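Local coordinates for predicted protein (Phaeodactylum tricornutum CCAP 1055/1, PDB 5Z5M) that catalyses the conversion of 5-hydroxyisourate to (S)-allantoin in urate degradation, combining hydroxyisourate hydrolase and OHCU decarboxylase activities in one fused chain, at the interface of chains A and B. Residues are numbered along the deposited sequence; one frame, centred on the assembly and turned at random. Chains: chain A/B, Predicted protein.

The interface of chains A and B. Residues chain A 135, 137-138, 141; chain B 200, 251, 254.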
# COMPACT_ATOMS: atom_id res chain seq x y z
N THR A 135 3.43 17.41 -23.15
CA THR A 135 2.25 17.58 -23.98
C THR A 135 1.64 18.94 -23.67
O THR A 135 1.98 19.56 -22.66
CB THR A 135 1.20 16.49 -23.73
OG1 THR A 135 0.68 16.63 -22.40
CG2 THR A 135 1.82 15.11 -23.88
N HIS A 137 -1.31 19.30 -22.80
CA HIS A 137 -2.13 19.05 -21.62
C HIS A 137 -1.35 19.34 -20.35
O HIS A 137 -1.85 20.01 -19.45
CB HIS A 137 -2.65 17.61 -21.61
CG HIS A 137 -3.47 17.26 -22.81
ND1 HIS A 137 -4.75 17.71 -22.99
CD2 HIS A 137 -3.18 16.49 -23.89
CE1 HIS A 137 -5.23 17.24 -24.13
NE2 HIS A 137 -4.29 16.49 -24.69
N THR A 138 -0.10 18.86 -20.30
CA THR A 138 0.79 19.11 -19.16
C THR A 138 1.02 20.61 -18.93
O THR A 138 0.87 21.10 -17.81
CB THR A 138 2.16 18.43 -19.37
OG1 THR A 138 1.97 17.02 -19.56
CG2 THR A 138 3.06 18.66 -18.16
N ALA A 141 -2.28 22.39 -17.85
CA ALA A 141 -2.63 21.96 -16.50
C ALA A 141 -1.73 22.63 -15.46
O ALA A 141 -2.20 23.05 -14.40
CB ALA A 141 -2.55 20.45 -16.37
N ARG B 200 -7.14 13.58 -15.64
CA ARG B 200 -7.64 12.85 -16.79
C ARG B 200 -7.41 11.35 -16.60
O ARG B 200 -6.35 10.91 -16.12
CB ARG B 200 -6.97 13.34 -18.08
CG ARG B 200 -7.30 14.78 -18.43
CD ARG B 200 -6.96 15.10 -19.88
NE ARG B 200 -5.55 14.85 -20.16
CZ ARG B 200 -5.10 14.10 -21.16
NH1 ARG B 200 -5.95 13.54 -22.01
NH2 ARG B 200 -3.79 13.94 -21.32
N GLU B 251 0.44 15.04 -15.27
CA GLU B 251 -0.29 16.27 -15.49
C GLU B 251 -0.82 16.84 -14.18
O GLU B 251 -0.73 18.04 -13.92
CB GLU B 251 -1.47 16.05 -16.44
CG GLU B 251 -1.08 15.77 -17.89
CD GLU B 251 -2.26 15.33 -18.73
OE1 GLU B 251 -3.42 15.60 -18.34
OE2 GLU B 251 -2.03 14.72 -19.80
N ALA B 254 1.92 18.21 -11.81
CA ALA B 254 2.39 19.46 -12.40
C ALA B 254 1.46 20.62 -12.06
O ALA B 254 1.92 21.73 -11.80
CB ALA B 254 2.53 19.32 -13.92
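The guanidinium of B:Arg200 lies over one face of the A:His137 imidazole, with the two planes only 19° apart. The stack is offset: NH2 of the arginine sits toward the ring's rim, 3.7 Å from CG of A:His137, in a cation-pi contact. At the guanidinium edge, and in its plane, lies the carboxylate of B:Glu251. NE of B:Arg200 donates to OE1 of B:Glu251 over 2.9 Å, in a nearly straight bond (165° at the hydrogen). Alongside it, NH2 makes a short salt bridge of 2.5 Å to OE2 of the same carboxylate, and both oxygens use their syn lone pairs. This side-on, two-nitrogen grip illustrates how an intrachain ion pair can fix the rotation of a guanidinium and so set its face nearly parallel to a partner's ring. A bend at chi3 (-58°) shapes the arginine chain that brings its head to both the carboxylate and the imidazole.

B:Glu251 also meets the other chain directly. Its OE2 comes within 3.5 Å of CB of A:His137, and its CG lies 3.7 Å from OG1 of A:Thr138, but no polar bond crosses this patch. Behind the touching surface, A:Thr135 caps the start of helix 136-146: its hydroxyl OG1 accepts the backbone N-H of A:Thr138 at 3.2 Å and also hydrogen-bonds the A:Thr138 hydroxyl. The carboxylate packs beside this first turn. The arginine's charge could disfavour protonation of the stacked imidazole, though the nearby carboxylate would offset this in part.

Farther along, CB of A:Ala141 approaches the backbone carbonyl O of B:Glu251 at 3.9 Å, while the methyl CB of B:Ala254 looks toward CG2 of A:Thr138. Two-fold symmetry repeats the patch with the chains exchanged. If the pairing in the four-chain assembly is the biological one, it may help hold one chain's decarboxylase region against the other chain's hydrolase region. In the fold, it joins helix 136-146 of the OHCU decarboxylase region to helix 249-256 and the start of strand 200-207 in the transthyretin-like region.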